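Local coordinates for succinylglutamate desuccinylase/aspartoacylase (Ruegeria sp. TM1040, PDB 3NA6) that hydrolyses N-succinylglutamate to succinate and glutamate, as a member of the succinylglutamate desuccinylase/aspartoacylase family of hydrolases, at the interface of chains A and B. Sequence-based numbering; all coordinates share one arbitrary frame. Chains: chain A/B, Succinylglutamate desuccinylase/aspartoacylase.

Contact 1 and contact 2 adjoin one another on the A–B interface, the centres of their C-alpha atoms about 10 Å apart. They share A:Arg29, A:Asp31 and B:Thr150. On chain A both draw on the loop between strands 17-26 and 36-46, contact 2 running on into the second strand; chain B supplies B:Arg101, B:Thr102 and B:Arg112 to contact 1, and B:Phe261 and the segment 318-322 to contact 2. The tip of chain A thus lodges between separate parts of chain B. Such a two-sided grip could help join subunits in the deposited six-chain assembly, although the structure alone does not show that this is the biological oligomer.

Contact 1: the interface of chains A and B. Residues chain A 28-31; chain B 101-102, 112, 150.
The apolar contact of this patch is small: the methyl CG2 of B:Thr150 rests against the A:Asp31 backbone, 4.0 Å from its CA. A branched threonine suits the place, since its methyl packs on main chain while its hydroxyl remains available for other partners. The A:Asp31 side chain turns back within its own subunit, its OD1 met by NE of A:Arg29 at 2.8 Å in a salt bridge that probably stiffens the loop.

Further out, A:Asp30 crosses B:Thr102 obliquely and makes the main polar link. Its CG lies anti to the carbonyl carbon (chi1 -71°), and its carboxylate oxygen OD1 takes two bonds from one residue. The B:Thr102 hydroxyl OG1 donates from above the carboxylate plane at 2.6 Å, while the backbone N of B:Thr102 comes to the syn lone pair of OD1 at 2.9 Å. For this OG1 holds the crowded position between backbone N and carbonyl carbon (chi1 65°). The other oxygen, OD2 of A:Asp30, contacts water 1 at 2.5 Å, and that water also meets the carbonyl O of B:Thr102. Water 2 joins OG1 of B:Thr102 to the backbone N of A:Asp30. An alanine in place of A:Asp30 would probably weaken the junction, since the acceptor of both B:Thr102 bonds and the carboxylate end of the water 1 bridge would go.

At the rim, the extended B:Arg101 brings its guanidinium to A:Ser28. Its NE meets water 3 in the guanidinium plane at 2.8 Å, and the water passes the link on to OG of A:Ser28; the direct bond from NH2 to this OG is weak at 3.4 Å. A small serine leaves room for B:Arg112, whose NH2 comes within 3.6 Å of the A:Ser28 CB. The site is a polar, partly hydrated interface patch that probably helps set the chain A loop against chain B.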
loop_
_atom_site.group_PDB
_atom_site.type_symbol
_atom_site.label_atom_id
_atom_site.label_comp_id
_atom_site.label_asym_id
_atom_site.label_seq_id
_atom_site.Cartn_x
_atom_site.Cartn_y
_atom_site.Cartn_z
ATOM N N SER A 28 -6.110 -20.427 5.566
ATOM C CA SER A 28 -6.048 -19.711 6.817
ATOM C C SER A 28 -5.167 -18.465 6.664
ATOM O O SER A 28 -4.054 -18.568 6.198
ATOM C CB SER A 28 -5.474 -20.632 7.874
ATOM O OG SER A 28 -5.336 -19.928 9.079
ATOM N N ARG A 29 -5.648 -17.294 7.044
ATOM C CA ARG A 29 -4.837 -16.073 6.923
ATOM C C ARG A 29 -5.319 -15.007 7.900
ATOM O O ARG A 29 -6.294 -15.260 8.613
ATOM C CB ARG A 29 -4.822 -15.557 5.483
ATOM C CG ARG A 29 -6.142 -14.922 4.984
ATOM C CD ARG A 29 -7.201 -15.935 4.599
ATOM N NE ARG A 29 -8.362 -15.260 4.005
ATOM C CZ ARG A 29 -9.474 -15.860 3.600
ATOM N NH1 ARG A 29 -9.623 -17.164 3.692
ATOM N NH2 ARG A 29 -10.446 -15.139 3.089
ATOM N N ASP A 30 -4.645 -13.844 7.955
ATOM C CA ASP A 30 -4.923 -12.846 9.004
ATOM C C ASP A 30 -6.416 -12.491 9.068
ATOM O O ASP A 30 -6.962 -12.399 10.149
ATOM C CB ASP A 30 -4.150 -11.550 8.770
ATOM C CG ASP A 30 -2.640 -11.685 9.008
ATOM O OD1 ASP A 30 -2.172 -12.677 9.589
ATOM O OD2 ASP A 30 -1.925 -10.761 8.591
ATOM N N ASP A 31 -7.048 -12.275 7.909
ATOM C CA ASP A 31 -8.467 -11.861 7.865
ATOM C C ASP A 31 -9.485 -13.010 7.842
ATOM O O ASP A 31 -10.682 -12.774 7.739
ATOM C CB ASP A 31 -8.725 -10.879 6.714
ATOM C CG ASP A 31 -8.741 -11.540 5.360
ATOM O OD1 ASP A 31 -8.637 -12.774 5.265
ATOM O OD2 ASP A 31 -8.877 -10.810 4.371
ATOM N N ARG B 101 -2.273 -12.239 13.084
ATOM C CA ARG B 101 -2.108 -13.686 13.211
ATOM C C ARG B 101 -0.721 -14.165 12.731
ATOM O O ARG B 101 -0.030 -14.915 13.425
ATOM C CB ARG B 101 -3.197 -14.374 12.444
ATOM C CG ARG B 101 -3.181 -15.891 12.472
ATOM C CD ARG B 101 -4.389 -16.406 11.765
ATOM N NE ARG B 101 -4.375 -17.854 11.684
ATOM C CZ ARG B 101 -4.802 -18.661 12.620
ATOM N NH1 ARG B 101 -5.341 -18.186 13.739
ATOM N NH2 ARG B 101 -4.749 -19.967 12.395
ATOM N N THR B 102 -0.311 -13.643 11.586
ATOM C CA THR B 102 0.911 -14.051 10.913
ATOM C C THR B 102 1.888 -12.902 10.829
ATOM O O THR B 102 1.517 -11.719 10.922
ATOM C CB THR B 102 0.622 -14.619 9.526
ATOM O OG1 THR B 102 0.065 -13.597 8.670
ATOM C CG2 THR B 102 -0.351 -15.796 9.682
ATOM N N ARG B 112 2.398 -23.422 12.231
ATOM C CA ARG B 112 2.574 -24.465 11.217
ATOM C C ARG B 112 3.972 -24.435 10.577
ATOM O O ARG B 112 4.168 -24.999 9.509
ATOM C CB ARG B 112 1.464 -24.344 10.150
ATOM C CG ARG B 112 0.071 -24.056 10.760
ATOM C CD ARG B 112 -1.101 -24.705 9.992
ATOM N NE ARG B 112 -2.404 -24.201 10.432
ATOM C CZ ARG B 112 -3.308 -23.641 9.630
ATOM N NH1 ARG B 112 -3.079 -23.526 8.327
ATOM N NH2 ARG B 112 -4.456 -23.215 10.133
ATOM N N THR B 150 -10.670 -12.972 14.013
ATOM C CA THR B 150 -11.735 -13.489 13.186
ATOM C C THR B 150 -12.582 -14.574 13.852
ATOM O O THR B 150 -13.596 -14.979 13.281
ATOM C CB THR B 150 -11.181 -14.021 11.845
ATOM O OG1 THR B 150 -10.488 -15.257 12.074
ATOM C CG2 THR B 150 -10.226 -12.974 11.224
HETATM O O HOH W 1 0.528 -10.181 8.968
HETATM O O HOH W 2 -1.901 -14.061 6.751
HETATM O O HOH W 3 -3.029 -18.429 9.249
#

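Contact 2: the interface of chains A and B. Residues chain A 29, 31-36, 38; chain B 150, 261, 318-322.
B:Lys318, B:Thr150 and A:Trp34 lose the most surface here: the first two, from chain B, grip separate stretches of the chain A loop, and the tryptophan, from that loop, packs on chain B.

The long B:Lys318 chain bends at its last two torsions and crosses A:Asp31 at about a right angle. Its ammonium NZ donates to the carbonyl O of A:Asp31 at 3.1 Å, from above the carbonyl plane, and the nearby carboxylate would probably favour the positive charge. The backbone N of B:Lys318 in turn holds OD2 of B:Asp321 at 2.8 Å, steadying that carboxylate. Its other oxygen, OD1, accepts from the hydroxyl OG of A:Ser32 at 2.6 Å, again from above the plane, and also meets water 4. This water further joins the backbone N and O of A:Ser36, the carbonyl O of B:Ser319 and NH1 of A:Arg29, whose guanidinium carries CB of A:Ser32 over one face.

B:Thr150 now uses its hydroxyl: OG1 accepts the backbone N-H of A:Ala33 at 3.0 Å, nearly straight (167° at H). Water 5 ties the same OG1 to the backbone N of A:Trp34.

The indole of A:Trp34, its CG anti to the backbone N (chi1 -151°), offers a broad face to B:Cys322. CB of B:Cys322 sits 3.9 Å from the centroid of the five-membered ring in a CH-pi contact, with SG also above the indole. Because B:Cys322 is disulfide-bonded to B:Cys258, this surface is likely to be rigid. The backbone N of B:Cys322 donates to O of A:Trp34 at 3.2 Å, while B:Phe261 crosses the indole at about a right angle. Beyond, OG of A:Ser36 donates to a lone pair of the B:Gly320 carbonyl O at 2.8 Å; B:Gly320, at a positive phi of 90°, presents a bare CA to selenomethionine A:Met38.

Together these contacts seat the loop of chain A and the start of strand 36-46 against the 318-322 segment, a mixed polar and aromatic interface that may stabilise subunit association.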
loop_
_atom_site.group_PDB
_atom_site.type_symbol
_atom_site.label_atom_id
_atom_site.label_comp_id
_atom_site.label_asym_id
_atom_site.label_seq_id
_atom_site.Cartn_x
_atom_site.Cartn_y
_atom_site.Cartn_z
ATOM N N ARG A 29 -5.648 -17.294 7.044
ATOM C CA ARG A 29 -4.837 -16.073 6.923
ATOM C C ARG A 29 -5.319 -15.007 7.900
ATOM O O ARG A 29 -6.294 -15.260 8.613
ATOM C CB ARG A 29 -4.822 -15.557 5.483
ATOM C CG ARG A 29 -6.142 -14.922 4.984
ATOM C CD ARG A 29 -7.201 -15.935 4.599
ATOM N NE ARG A 29 -8.362 -15.260 4.005
ATOM C CZ ARG A 29 -9.474 -15.860 3.600
ATOM N NH1 ARG A 29 -9.623 -17.164 3.692
ATOM N NH2 ARG A 29 -10.446 -15.139 3.089
ATOM N N ASP A 31 -7.048 -12.275 7.909
ATOM C CA ASP A 31 -8.467 -11.861 7.865
ATOM C C ASP A 31 -9.485 -13.010 7.842
ATOM O O ASP A 31 -10.682 -12.774 7.739
ATOM C CB ASP A 31 -8.725 -10.879 6.714
ATOM C CG ASP A 31 -8.741 -11.540 5.360
ATOM O OD1 ASP A 31 -8.637 -12.774 5.265
ATOM O OD2 ASP A 31 -8.877 -10.810 4.371
ATOM N N SER A 32 -9.004 -14.247 7.952
ATOM C CA SER A 32 -9.872 -15.411 8.150
ATOM C C SER A 32 -9.087 -16.608 8.616
ATOM O O SER A 32 -8.521 -17.332 7.790
ATOM C CB SER A 32 -10.629 -15.786 6.857
ATOM O OG SER A 32 -11.605 -16.750 7.178
ATOM N N ALA A 33 -9.069 -16.838 9.929
ATOM C CA ALA A 33 -8.289 -17.914 10.524
ATOM C C ALA A 33 -8.791 -19.266 10.043
ATOM O O ALA A 33 -8.008 -20.185 9.835
ATOM C CB ALA A 33 -8.338 -17.840 12.065
ATOM N N TRP A 34 -10.095 -19.390 9.839
ATOM C CA TRP A 34 -10.663 -20.687 9.466
ATOM C C TRP A 34 -11.353 -20.529 8.118
ATOM O O TRP A 34 -12.538 -20.847 7.980
ATOM C CB TRP A 34 -11.705 -21.049 10.526
ATOM C CG TRP A 34 -11.925 -22.504 10.768
ATOM C CD1 TRP A 34 -11.781 -23.538 9.876
ATOM C CD2 TRP A 34 -12.361 -23.092 12.002
ATOM N NE1 TRP A 34 -12.098 -24.736 10.489
ATOM C CE2 TRP A 34 -12.462 -24.489 11.789
ATOM C CE3 TRP A 34 -12.713 -22.566 13.254
ATOM C CZ2 TRP A 34 -12.871 -25.363 12.787
ATOM C CZ3 TRP A 34 -13.104 -23.424 14.238
ATOM C CH2 TRP A 34 -13.180 -24.818 14.005
ATOM N N GLY A 35 -10.651 -19.960 7.152
ATOM C CA GLY A 35 -11.256 -19.595 5.862
ATOM C C GLY A 35 -10.907 -20.547 4.733
ATOM O O GLY A 35 -10.181 -21.532 4.942
ATOM N N SER A 36 -11.449 -20.243 3.551
ATOM C CA SER A 36 -11.319 -21.059 2.348
ATOM C C SER A 36 -11.350 -20.202 1.080
ATOM O O SER A 36 -11.875 -19.083 1.060
ATOM C CB SER A 36 -12.472 -22.084 2.237
ATOM O OG SER A 36 -12.853 -22.588 3.504
HETATM N N MSE A 38 -13.240 -20.644 -2.264
HETATM C CA MSE A 38 -14.362 -21.411 -2.776
HETATM C C MSE A 38 -14.398 -21.330 -4.312
HETATM O O MSE A 38 -15.001 -20.433 -4.881
HETATM C CB MSE A 38 -15.669 -20.871 -2.166
HETATM C CG MSE A 38 -15.680 -20.910 -0.647
HETATM SE SE MSE A 38 -15.887 -22.745 0.024
HETATM C CE MSE A 38 -17.844 -22.780 0.008
ATOM N N THR B 150 -10.670 -12.972 14.013
ATOM C CA THR B 150 -11.735 -13.489 13.186
ATOM C C THR B 150 -12.582 -14.574 13.852
ATOM O O THR B 150 -13.596 -14.979 13.281
ATOM C CB THR B 150 -11.181 -14.021 11.845
ATOM O OG1 THR B 150 -10.488 -15.257 12.074
ATOM C CG2 THR B 150 -10.226 -12.974 11.224
ATOM N N PHE B 261 -19.716 -23.687 6.916
ATOM C CA PHE B 261 -18.941 -22.769 6.136
ATOM C C PHE B 261 -19.917 -21.831 5.419
ATOM O O PHE B 261 -20.960 -22.261 4.945
ATOM C CB PHE B 261 -18.040 -23.533 5.148
ATOM C CG PHE B 261 -16.750 -24.042 5.776
ATOM C CD1 PHE B 261 -15.703 -23.153 6.083
ATOM C CD2 PHE B 261 -16.583 -25.408 6.089
ATOM C CE1 PHE B 261 -14.514 -23.602 6.687
ATOM C CE2 PHE B 261 -15.373 -25.879 6.707
ATOM C CZ PHE B 261 -14.351 -24.988 6.992
ATOM N N LYS B 318 -17.070 -13.700 5.030
ATOM C CA LYS B 318 -16.676 -13.961 3.654
ATOM C C LYS B 318 -17.020 -15.366 3.231
ATOM O O LYS B 318 -17.077 -16.282 4.045
ATOM C CB LYS B 318 -15.182 -13.763 3.507
ATOM C CG LYS B 318 -14.780 -12.370 3.864
ATOM C CD LYS B 318 -13.377 -12.092 3.415
ATOM C CE LYS B 318 -12.424 -12.496 4.471
ATOM N NZ LYS B 318 -12.641 -11.566 5.601
ATOM N N SER B 319 -17.209 -15.538 1.934
ATOM C CA SER B 319 -17.323 -16.851 1.370
ATOM C C SER B 319 -16.149 -17.740 1.815
ATOM O O SER B 319 -14.971 -17.348 1.778
ATOM C CB SER B 319 -17.397 -16.750 -0.149
ATOM O OG SER B 319 -17.789 -17.988 -0.665
ATOM N N GLY B 320 -16.497 -18.923 2.314
ATOM C CA GLY B 320 -15.531 -19.888 2.790
ATOM C C GLY B 320 -15.175 -19.759 4.268
ATOM O O GLY B 320 -14.398 -20.571 4.763
ATOM N N ASP B 321 -15.706 -18.746 4.969
ATOM C CA ASP B 321 -15.441 -18.582 6.425
ATOM C C ASP B 321 -16.248 -19.589 7.225
ATOM O O ASP B 321 -17.421 -19.838 6.915
ATOM C CB ASP B 321 -15.786 -17.175 6.930
ATOM C CG ASP B 321 -14.825 -16.101 6.430
ATOM O OD1 ASP B 321 -13.777 -16.442 5.868
ATOM O OD2 ASP B 321 -15.126 -14.891 6.576
ATOM N N CYS B 322 -15.637 -20.147 8.267
ATOM C CA CYS B 322 -16.377 -20.941 9.241
ATOM C C CYS B 322 -17.291 -20.052 10.083
ATOM O O CYS B 322 -16.813 -19.246 10.866
ATOM C CB CYS B 322 -15.430 -21.693 10.145
ATOM S SG CYS B 322 -16.315 -22.817 11.268
HETATM O O HOH W 4 -12.759 -17.592 3.599
HETATM O O HOH W 5 -11.992 -17.417 10.712
#